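Local coordinates for protein acetyltransferase (Sinorhizobium meliloti, PDB 4JXR) that binds acetyl-CoA and, as a member of the GNAT superfamily, probably transfers its acetyl group to an acceptor substrate, at residues N52-V57 with D181-S186; E19-S24 with S88-P93; F117-A122 with F161-L166. One frame throughout, in Å; residues are numbered along the deposited sequence.

Contact 1 (N52-V57 with D181-S186); sequences NGYPYV and DTLYRS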
loop_
_atom_site.group_PDB
_atom_site.type_symbol
_atom_site.label_atom_id
_atom_site.label_comp_id
_atom_site.label_asym_id
_atom_site.label_seq_id
_atom_site.Cartn_x
_atom_site.Cartn_y
_atom_site.Cartn_z
ATOM N N ASN A 52 -3.618 7.974 -15.986
ATOM C CA ASN A 52 -4.495 8.290 -14.884
ATOM C C ASN A 52 -4.516 9.773 -14.522
ATOM O O ASN A 52 -5.143 10.152 -13.544
ATOM C CB ASN A 52 -4.132 7.424 -13.669
ATOM C CG ASN A 52 -4.614 6.018 -13.759
ATOM O OD1 ASN A 52 -5.750 5.780 -14.145
ATOM N ND2 ASN A 52 -3.813 5.092 -13.278
ATOM N N GLY A 53 -3.814 10.594 -15.280
ATOM C CA GLY A 53 -3.825 12.033 -15.074
ATOM C C GLY A 53 -2.820 12.547 -14.062
ATOM O O GLY A 53 -2.784 13.743 -13.800
ATOM N N TYR A 54 -1.988 11.672 -13.514
ATOM C CA TYR A 54 -1.018 12.088 -12.522
ATOM C C TYR A 54 0.189 12.755 -13.170
ATOM O O TYR A 54 0.577 12.381 -14.276
ATOM C CB TYR A 54 -0.536 10.847 -11.759
ATOM C CG TYR A 54 -1.563 10.138 -10.942
ATOM C CD1 TYR A 54 -2.237 10.745 -9.888
ATOM C CD2 TYR A 54 -1.852 8.802 -11.152
ATOM C CE1 TYR A 54 -3.132 10.067 -9.101
ATOM C CE2 TYR A 54 -2.746 8.104 -10.359
ATOM C CZ TYR A 54 -3.389 8.735 -9.315
ATOM O OH TYR A 54 -4.244 8.022 -8.546
ATOM N N PRO A 55 0.845 13.660 -12.470
ATOM C CA PRO A 55 2.024 14.347 -12.991
ATOM C C PRO A 55 3.255 13.449 -12.904
ATOM O O PRO A 55 3.479 12.751 -11.910
ATOM C CB PRO A 55 2.164 15.563 -12.087
ATOM C CG PRO A 55 1.565 15.088 -10.761
ATOM C CD PRO A 55 0.421 14.226 -11.188
ATOM N N TYR A 56 4.093 13.551 -13.921
ATOM C CA TYR A 56 5.342 12.781 -14.026
ATOM C C TYR A 56 6.359 13.740 -14.630
ATOM O O TYR A 56 6.153 14.223 -15.771
ATOM C CB TYR A 56 5.097 11.538 -14.886
ATOM C CG TYR A 56 6.114 10.424 -14.779
ATOM C CD1 TYR A 56 7.491 10.662 -14.820
ATOM C CD2 TYR A 56 5.726 9.109 -14.658
ATOM C CE1 TYR A 56 8.400 9.610 -14.762
ATOM C CE2 TYR A 56 6.607 8.063 -14.610
ATOM C CZ TYR A 56 7.971 8.331 -14.696
ATOM O OH TYR A 56 8.926 7.316 -14.672
ATOM N N VAL A 57 7.389 14.093 -13.878
ATOM C CA VAL A 57 8.289 15.167 -14.208
ATOM C C VAL A 57 9.749 14.748 -14.131
ATOM O O VAL A 57 10.096 13.756 -13.475
ATOM C CB VAL A 57 8.007 16.411 -13.310
ATOM C CG1 VAL A 57 6.529 16.858 -13.392
ATOM C CG2 VAL A 57 8.353 16.154 -11.890
ATOM N N ASP A 181 -12.282 13.171 -8.654
ATOM C CA ASP A 181 -13.446 12.387 -8.242
ATOM C C ASP A 181 -13.785 11.320 -9.251
ATOM O O ASP A 181 -14.435 10.325 -8.899
ATOM C CB ASP A 181 -14.663 13.312 -8.076
ATOM C CG ASP A 181 -15.818 12.617 -7.457
ATOM O OD1 ASP A 181 -15.677 12.016 -6.384
ATOM O OD2 ASP A 181 -16.941 12.678 -8.037
ATOM N N THR A 182 -13.401 11.532 -10.492
ATOM C CA THR A 182 -13.670 10.627 -11.586
ATOM C C THR A 182 -12.746 9.404 -11.663
ATOM O O THR A 182 -12.954 8.533 -12.496
ATOM C CB THR A 182 -13.584 11.389 -12.900
ATOM O OG1 THR A 182 -12.332 12.073 -12.909
ATOM C CG2 THR A 182 -14.683 12.418 -12.994
ATOM N N LEU A 183 -11.695 9.348 -10.816
ATOM C CA LEU A 183 -10.789 8.198 -10.812
ATOM C C LEU A 183 -11.405 7.032 -10.084
ATOM O O LEU A 183 -12.045 7.153 -9.046
ATOM C CB LEU A 183 -9.478 8.535 -10.110
ATOM C CG LEU A 183 -8.470 9.337 -10.890
ATOM C CD1 LEU A 183 -7.351 9.749 -9.969
ATOM C CD2 LEU A 183 -7.912 8.523 -12.014
ATOM N N TYR A 184 -11.113 5.851 -10.613
ATOM C CA TYR A 184 -11.413 4.600 -9.936
ATOM C C TYR A 184 -12.884 4.380 -9.683
ATOM O O TYR A 184 -13.274 3.860 -8.655
ATOM C CB TYR A 184 -10.582 4.419 -8.640
ATOM C CG TYR A 184 -9.104 4.737 -8.874
ATOM C CD1 TYR A 184 -8.401 4.245 -9.968
ATOM C CD2 TYR A 184 -8.413 5.515 -7.998
ATOM C CE1 TYR A 184 -7.085 4.598 -10.206
ATOM C CE2 TYR A 184 -7.095 5.887 -8.205
ATOM C CZ TYR A 184 -6.454 5.444 -9.329
ATOM O OH TYR A 184 -5.139 5.785 -9.633
ATOM N N ARG A 185 -13.735 4.785 -10.627
ATOM C CA ARG A 185 -15.185 4.670 -10.517
ATOM C C ARG A 185 -15.638 3.610 -11.517
ATOM O O ARG A 185 -14.989 3.388 -12.528
ATOM C CB ARG A 185 -15.886 5.994 -10.797
ATOM C CG ARG A 185 -15.287 7.159 -10.077
ATOM C CD ARG A 185 -15.206 7.056 -8.557
ATOM N NE ARG A 185 -16.480 6.898 -7.879
ATOM C CZ ARG A 185 -17.228 7.924 -7.534
ATOM N NH1 ARG A 185 -16.898 9.180 -7.803
ATOM N NH2 ARG A 185 -18.344 7.685 -6.864
ATOM N N SER A 186 -16.712 2.959 -11.249
ATOM C CA SER A 186 -17.070 1.859 -12.168
ATOM C C SER A 186 -18.457 1.337 -11.821
ATOM O O SER A 186 -18.945 0.357 -12.394
ATOM C CB SER A 186 -15.986 0.743 -12.174
ATOM O OG SER A 186 -15.912 0.024 -10.947
ATOM O OXT SER A 186 -19.105 1.935 -10.952
#

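Contact 2 (E19-S24 with S88-P93); sequences EIYRES and SIYLSP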
loop_
_atom_site.group_PDB
_atom_site.type_symbol
_atom_site.label_atom_id
_atom_site.label_comp_id
_atom_site.label_asym_id
_atom_site.label_seq_id
_atom_site.Cartn_x
_atom_site.Cartn_y
_atom_site.Cartn_z
ATOM N N GLU A 19 17.595 4.206 -16.313
ATOM C CA GLU A 19 18.956 4.135 -15.733
ATOM C C GLU A 19 19.135 4.687 -14.232
ATOM O O GLU A 19 19.767 4.125 -13.312
ATOM C CB GLU A 19 20.005 4.811 -16.611
ATOM C CG GLU A 19 21.421 4.661 -16.007
ATOM C CD GLU A 19 21.760 3.219 -15.557
ATOM O OE1 GLU A 19 22.206 2.977 -14.373
ATOM O OE2 GLU A 19 21.583 2.320 -16.406
ATOM N N ILE A 20 18.385 5.795 -14.024
ATOM C CA ILE A 20 18.322 6.368 -12.700
ATOM C C ILE A 20 17.697 5.379 -11.741
ATOM O O ILE A 20 18.197 5.142 -10.637
ATOM C CB ILE A 20 17.598 7.719 -12.695
ATOM C CG1 ILE A 20 18.404 8.753 -13.464
ATOM C CG2 ILE A 20 17.312 8.209 -11.307
ATOM C CD1 ILE A 20 17.627 9.994 -13.847
ATOM N N TYR A 21 16.562 4.821 -12.135
ATOM C CA TYR A 21 15.887 3.873 -11.270
ATOM C C TYR A 21 16.743 2.618 -11.060
ATOM O O TYR A 21 16.800 2.097 -9.953
ATOM C CB TYR A 21 14.511 3.506 -11.826
ATOM C CG TYR A 21 13.655 2.722 -10.846
ATOM C CD1 TYR A 21 13.300 3.262 -9.618
ATOM C CD2 TYR A 21 13.210 1.448 -11.148
ATOM C CE1 TYR A 21 12.532 2.547 -8.720
ATOM C CE2 TYR A 21 12.434 0.726 -10.256
ATOM C CZ TYR A 21 12.097 1.286 -9.041
ATOM O OH TYR A 21 11.329 0.592 -8.137
ATOM N N ARG A 22 17.401 2.137 -12.117
ATOM C CA ARG A 22 18.267 0.970 -11.975
ATOM C C ARG A 22 19.310 1.181 -10.852
ATOM O O ARG A 22 19.539 0.292 -10.018
ATOM C CB ARG A 22 18.970 0.689 -13.301
ATOM C CG ARG A 22 20.028 -0.412 -13.228
ATOM C CD ARG A 22 20.659 -0.727 -14.599
ATOM N NE ARG A 22 21.450 -1.967 -14.517
ATOM C CZ ARG A 22 20.985 -3.182 -14.788
ATOM N NH1 ARG A 22 19.740 -3.361 -15.235
ATOM N NH2 ARG A 22 21.786 -4.217 -14.626
ATOM N N GLU A 23 19.944 2.353 -10.849
ATOM C CA GLU A 23 20.987 2.633 -9.868
ATOM C C GLU A 23 20.347 2.583 -8.483
ATOM O O GLU A 23 20.964 2.094 -7.504
ATOM C CB GLU A 23 21.642 3.975 -10.176
ATOM C CG GLU A 23 22.865 4.307 -9.330
ATOM C CD GLU A 23 22.619 4.710 -7.886
ATOM O OE1 GLU A 23 21.570 5.341 -7.493
ATOM O OE2 GLU A 23 23.626 4.486 -7.134
ATOM N N SER A 24 19.144 3.143 -8.331
ATOM C CA SER A 24 18.446 3.120 -7.039
ATOM C C SER A 24 18.087 1.705 -6.623
ATOM O O SER A 24 18.252 1.315 -5.444
ATOM C CB SER A 24 17.184 3.968 -7.121
ATOM O OG SER A 24 16.502 4.044 -5.864
ATOM N N SER A 88 6.823 9.778 -5.451
ATOM C CA SER A 88 8.043 9.022 -5.696
ATOM C C SER A 88 9.045 9.947 -6.326
ATOM O O SER A 88 8.734 10.678 -7.255
ATOM C CB SER A 88 7.773 7.890 -6.667
ATOM O OG SER A 88 6.894 6.910 -6.100
ATOM N N ILE A 89 10.274 9.978 -5.809
ATOM C CA ILE A 89 11.336 10.870 -6.252
ATOM C C ILE A 89 12.616 10.084 -6.364
ATOM O O ILE A 89 13.018 9.433 -5.411
ATOM C CB ILE A 89 11.547 12.014 -5.267
ATOM C CG1 ILE A 89 10.282 12.781 -4.978
ATOM C CG2 ILE A 89 12.650 12.959 -5.775
ATOM C CD1 ILE A 89 10.466 13.712 -3.835
ATOM N N TYR A 90 13.310 10.195 -7.502
ATOM C CA TYR A 90 14.594 9.511 -7.728
ATOM C C TYR A 90 15.570 10.470 -8.364
ATOM O O TYR A 90 15.344 10.984 -9.437
ATOM C CB TYR A 90 14.416 8.276 -8.601
ATOM C CG TYR A 90 13.581 7.226 -7.899
ATOM C CD1 TYR A 90 14.171 6.326 -7.059
ATOM C CD2 TYR A 90 12.220 7.134 -8.084
ATOM C CE1 TYR A 90 13.416 5.405 -6.358
ATOM C CE2 TYR A 90 11.455 6.204 -7.359
ATOM C CZ TYR A 90 12.082 5.381 -6.490
ATOM O OH TYR A 90 11.332 4.456 -5.786
ATOM N N LEU A 91 16.691 10.691 -7.691
ATOM C CA LEU A 91 17.776 11.528 -8.176
ATOM C C LEU A 91 18.975 10.685 -8.515
ATOM O O LEU A 91 19.374 9.834 -7.728
ATOM C CB LEU A 91 18.204 12.477 -7.062
ATOM C CG LEU A 91 17.174 13.461 -6.614
ATOM C CD1 LEU A 91 17.688 14.316 -5.470
ATOM C CD2 LEU A 91 16.690 14.325 -7.741
ATOM N N SER A 92 19.608 10.960 -9.631
ATOM C CA SER A 92 20.926 10.394 -9.923
ATOM C C SER A 92 21.903 10.905 -8.876
ATOM O O SER A 92 21.732 11.988 -8.288
ATOM C CB SER A 92 21.380 10.790 -11.294
ATOM O OG SER A 92 21.620 12.137 -11.410
ATOM N N PRO A 93 22.997 10.147 -8.636
ATOM C CA PRO A 93 23.968 10.597 -7.632
ATOM C C PRO A 93 24.428 12.023 -7.859
ATOM O O PRO A 93 24.554 12.776 -6.872
ATOM C CB PRO A 93 25.095 9.595 -7.794
ATOM C CG PRO A 93 24.356 8.321 -8.136
ATOM C CD PRO A 93 23.299 8.785 -9.105
#

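Contact 3 (F117-A122 with F161-L166); sequences FRQMIA and FMQRPL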
loop_
_atom_site.group_PDB
_atom_site.type_symbol
_atom_site.label_atom_id
_atom_site.label_comp_id
_atom_site.label_asym_id
_atom_site.label_seq_id
_atom_site.Cartn_x
_atom_site.Cartn_y
_atom_site.Cartn_z
ATOM N N PHE A 117 -6.350 16.875 -5.732
ATOM C CA PHE A 117 -6.102 15.921 -4.666
ATOM C C PHE A 117 -6.101 16.627 -3.315
ATOM O O PHE A 117 -5.895 17.838 -3.244
ATOM C CB PHE A 117 -4.800 15.161 -4.926
ATOM C CG PHE A 117 -4.804 14.400 -6.239
ATOM C CD1 PHE A 117 -5.494 13.206 -6.331
ATOM C CD2 PHE A 117 -4.200 14.876 -7.358
ATOM C CE1 PHE A 117 -5.557 12.524 -7.516
ATOM C CE2 PHE A 117 -4.231 14.202 -8.526
ATOM C CZ PHE A 117 -4.929 13.016 -8.634
ATOM N N ARG A 118 -6.313 15.853 -2.262
ATOM C CA ARG A 118 -6.506 16.424 -0.913
ATOM C C ARG A 118 -5.478 15.967 0.133
ATOM O O ARG A 118 -5.381 16.596 1.144
ATOM C CB ARG A 118 -7.922 16.141 -0.408
ATOM C CG ARG A 118 -9.019 16.802 -1.258
ATOM C CD ARG A 118 -8.905 18.329 -1.281
ATOM N NE ARG A 118 -10.133 18.927 -1.843
ATOM C CZ ARG A 118 -11.236 19.110 -1.125
ATOM N NH1 ARG A 118 -11.307 18.815 0.147
ATOM N NH2 ARG A 118 -12.300 19.604 -1.738
ATOM N N GLN A 119 -4.734 14.864 -0.133
ATOM C CA GLN A 119 -3.714 14.401 0.796
ATOM C C GLN A 119 -2.600 13.787 -0.025
ATOM O O GLN A 119 -2.862 13.175 -1.059
ATOM C CB GLN A 119 -4.248 13.341 1.762
ATOM C CG GLN A 119 -5.443 13.785 2.618
ATOM C CD GLN A 119 -5.105 14.789 3.684
ATOM O OE1 GLN A 119 -3.990 14.888 4.189
ATOM N NE2 GLN A 119 -6.149 15.570 4.103
HETATM N N MSE A 120 -1.367 13.930 0.476
HETATM C CA MSE A 120 -0.215 13.271 -0.128
HETATM C C MSE A 120 0.510 12.470 0.955
HETATM O O MSE A 120 0.770 12.976 2.052
HETATM C CB MSE A 120 0.726 14.285 -0.761
HETATM C CG MSE A 120 1.873 13.636 -1.571
HETATM SE SE MSE A 120 2.907 14.888 -2.588
HETATM C CE MSE A 120 1.720 15.166 -4.020
ATOM N N ILE A 121 0.820 11.223 0.636
ATOM C CA ILE A 121 1.591 10.328 1.497
ATOM C C ILE A 121 2.915 10.020 0.853
ATOM O O ILE A 121 3.025 9.872 -0.357
ATOM C CB ILE A 121 0.735 9.038 1.807
ATOM C CG1 ILE A 121 1.323 8.101 2.854
ATOM C CG2 ILE A 121 0.448 8.235 0.559
ATOM C CD1 ILE A 121 0.301 7.074 3.360
ATOM N N ALA A 122 3.949 9.924 1.684
ATOM C CA ALA A 122 5.248 9.413 1.304
ATOM C C ALA A 122 5.500 8.131 2.110
ATOM O O ALA A 122 5.312 8.100 3.313
ATOM C CB ALA A 122 6.344 10.411 1.575
ATOM N N PHE A 161 6.200 6.395 7.144
ATOM C CA PHE A 161 5.011 6.959 6.482
ATOM C C PHE A 161 4.888 8.404 6.897
ATOM O O PHE A 161 4.872 8.706 8.101
ATOM C CB PHE A 161 3.764 6.212 6.900
ATOM C CG PHE A 161 3.652 4.836 6.238
ATOM C CD1 PHE A 161 4.574 3.821 6.447
ATOM C CD2 PHE A 161 2.680 4.582 5.358
ATOM C CE1 PHE A 161 4.463 2.580 5.823
ATOM C CE2 PHE A 161 2.567 3.321 4.727
ATOM C CZ PHE A 161 3.495 2.371 4.982
HETATM N N MSE A 162 4.796 9.291 5.928
HETATM C CA MSE A 162 4.615 10.721 6.193
HETATM C C MSE A 162 3.434 11.216 5.393
HETATM O O MSE A 162 3.058 10.619 4.381
HETATM C CB MSE A 162 5.841 11.511 5.816
HETATM C CG MSE A 162 7.118 10.949 6.478
HETATM SE SE MSE A 162 8.649 12.071 6.143
HETATM C CE MSE A 162 8.236 13.536 7.306
ATOM N N GLN A 163 2.872 12.344 5.797
ATOM C CA GLN A 163 1.655 12.848 5.135
ATOM C C GLN A 163 1.650 14.371 5.172
ATOM O O GLN A 163 2.069 14.967 6.152
ATOM C CB GLN A 163 0.410 12.300 5.800
ATOM C CG GLN A 163 -0.878 12.583 5.079
ATOM C CD GLN A 163 -2.045 11.863 5.700
ATOM O OE1 GLN A 163 -1.883 10.864 6.387
ATOM N NE2 GLN A 163 -3.216 12.373 5.428
ATOM N N ARG A 164 1.073 14.973 4.145
ATOM C CA ARG A 164 0.853 16.411 3.988
ATOM C C ARG A 164 -0.615 16.553 3.462
ATOM O O ARG A 164 -0.907 15.932 2.451
ATOM C CB ARG A 164 1.854 17.001 2.964
ATOM C CG ARG A 164 1.824 18.533 2.929
ATOM C CD ARG A 164 2.548 19.043 1.678
ATOM N NE ARG A 164 2.729 20.482 1.607
ATOM C CZ ARG A 164 1.865 21.369 1.132
ATOM N NH1 ARG A 164 0.612 21.034 0.834
ATOM N NH2 ARG A 164 2.284 22.612 0.953
ATOM N N PRO A 165 -1.457 17.468 3.982
ATOM C CA PRO A 165 -2.693 17.807 3.286
ATOM C C PRO A 165 -2.342 18.587 2.029
ATOM O O PRO A 165 -1.308 19.247 1.959
ATOM C CB PRO A 165 -3.442 18.668 4.292
ATOM C CG PRO A 165 -2.353 19.325 5.079
ATOM C CD PRO A 165 -1.278 18.268 5.200
ATOM N N LEU A 166 -3.249 18.550 1.086
ATOM C CA LEU A 166 -3.161 19.328 -0.129
ATOM C C LEU A 166 -4.414 20.199 -0.242
ATOM O O LEU A 166 -5.528 19.697 -0.077
ATOM C CB LEU A 166 -3.088 18.439 -1.380
ATOM C CG LEU A 166 -1.911 17.468 -1.447
ATOM C CD1 LEU A 166 -2.119 16.530 -2.602
ATOM C CD2 LEU A 166 -0.581 18.188 -1.566
#

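Contact 1 (N52-V57 with D181-S186)
Asn-52 and Leu-183 mark the closest backbone approach, their CA atoms 7.5 Å apart, so the two main chains do not pair and side chains make the contact. A Schellman motif ends helix 39-51 here: Gly-53, the first residue to leave helical angles, takes a positive phi of 87°, where a side chain would collide with the carbonyl oxygen of Asn-52, which explains the glycine. The chain then turns into strand 56-60. Opposite, the C-terminal tail 181-186 has no regular structure.

The two tyrosines Tyr-54 and Tyr-184 reach toward each other tip to tip. Their hydroxyls form a short hydrogen bond between Tyr-54 OH and Tyr-184 OH, 2.6 Å, each oxygen lying near the plane of the other ring, at its edge. Tyr-54 CG lies anti to the carbonyl carbon (chi1 -65°). Tyrosine suits this buried position, since its ring packs while the hydroxyl supplies a polar tip; Tyr-184 lies partly exposed, with its hydroxyl meeting that of Tyr-54. The Tyr-54 side chain also touches Ser-73 and Ala-74 at the end of strand 66-74, and the Tyr-184 side chain rests on Ala-74 too, so the tail is laid against the sheet.

Leu-183, buried, divides its methyls between two partners. CD1 packs against the phenol end of Tyr-54, 4.1 Å from CZ, whereas CD2 lies 3.6 Å from Asn-52 O, a carbonyl that accepts a hydrogen bond from Tyr-179 OH. Beyond the touching residues, Arg-185 folds back on its own segment and reaches Glu-34 of the second subunit. The amide of Asn-52 crosses the Tyr-184 side chain at about a right angle, its plane turned 74° from the ring, with Asn-52 ND2 3.9 Å from Tyr-184 OH.

Contact 2 (E19-S24 with S88-P93)
In the GNAT fold the first helix packs across the central sheet, and here Ile-20, Tyr-21, Glu-23 and Ser-24 of helix 14-27 meet Tyr-90 and the end of strand 84-91. The short axes cross at 92° and come within 8.2 Å.

Tyr-21 and Tyr-90 form a T-shaped (edge-to-face) stack. The side chains lie side by side and point the same way, but the ring planes stand 87° apart with centroids 5.1 Å from each other. The edge of Tyr-21 is directed at one face of Tyr-90, CD1 over the ring centre and CE1 3.6 Å from Tyr-90 CZ. Tyr-21 CG is anti to the backbone N (chi1 -169°), and the hydroxyl is bonded to Thr-31 and Glu-33, which anchors the end of the ring. In its modelled conformer Ser-24 approaches the Tyr-90 ring at the edge, OG 3.4 Å from CE1; its small side chain leaves room for the broad ring.

Ile-20, one residue before Tyr-21 on the helix, lies against the strand from Tyr-90 to Ser-92: the CG2 methyl of this beta-branched residue packs 4.0 Å from Tyr-90 CB. At the outer margin Glu-23 and Pro-93 slide past each other, Glu-23 CD lying 4.0 Å from Pro-93 CG. The carboxylate is bound by Asn-27 and by Arg-96, whose NH2 also donates to Leu-91 O.

The CB of Leu-91 is directed away from helix 14-27, and its side chain touches Ile-100 and Leu-104 of helix 100-115. The strand packs on helix 14-27 through Tyr-90, while Ile-89 and Leu-91 belong to the acetyl-CoA site, as the corresponding GNAT strand does.

Contact 3 (F117-A122 with F161-L166)
From Gln-119 facing Pro-165 to Ala-122 facing Met-162, the two strands run antiparallel, their short axes 4.6 Å apart at 160°, with hydrogen-bonded pairs at Met-120/Arg-164 and Ala-122/Met-162.

Each of those pairs makes two backbone bonds, and Leu-166 N to Arg-118 O (2.9 Å) extends the ladder. On the face carrying Gln-119 and Gln-163, the side chains cross obliquely and Gln-163 NE2 donates to Gln-119 OE1 at 2.9 Å. Gln-163 CG, anti to the backbone N (chi1 -171°), starts an extended chain that takes the amide across. The bond lies in the amide plane of Gln-163 but above that of Gln-119, the planes 81° apart. Glutamine suits the place: with two N-H groups, Gln-163 NE2 also bonds Lys-147 O of the second subunit. Next along, Ile-121 CD1 (modelled conformer) meets the Phe-161 ring edge, 4.0 Å from CD2; that ring also meets Phe-161 of the second subunit.

Leu-166 packs CD1 3.8 Å from Phe-117 CB and 4.1 Å from CB of selenomethionine Met-120, and its side chain touches Thr-113 of helix 100-115. Strand 155-165 is inserted between 119-125 and 141-152, although 141-152 precedes it in the chain, an order characteristic of the C-terminal half of the GNAT fold.

All three contacts reach one mixed sheet, whose neighbouring strands 84-91 and 119-125 serve contacts 2 and 3. Along the chain, both segments of contact 2 precede those of contact 3, while contact 1 crosses contact 2 and spans contact 3, its second segment being the C-terminus. Contacts 1 and 3, with centres about 16 Å apart, touch through Phe-117, which joins both segments of contact 1: its CZ packs 3.5 Å from Tyr-54 CE1, its CE1 4.1 Å from Leu-183 CD1 of the tail. Contact 2, centred about 24 Å from contact 1 and 22 Å from contact 3, lies at the acetyl-CoA side; the other two lie across the chain's centre and reach the second subunit.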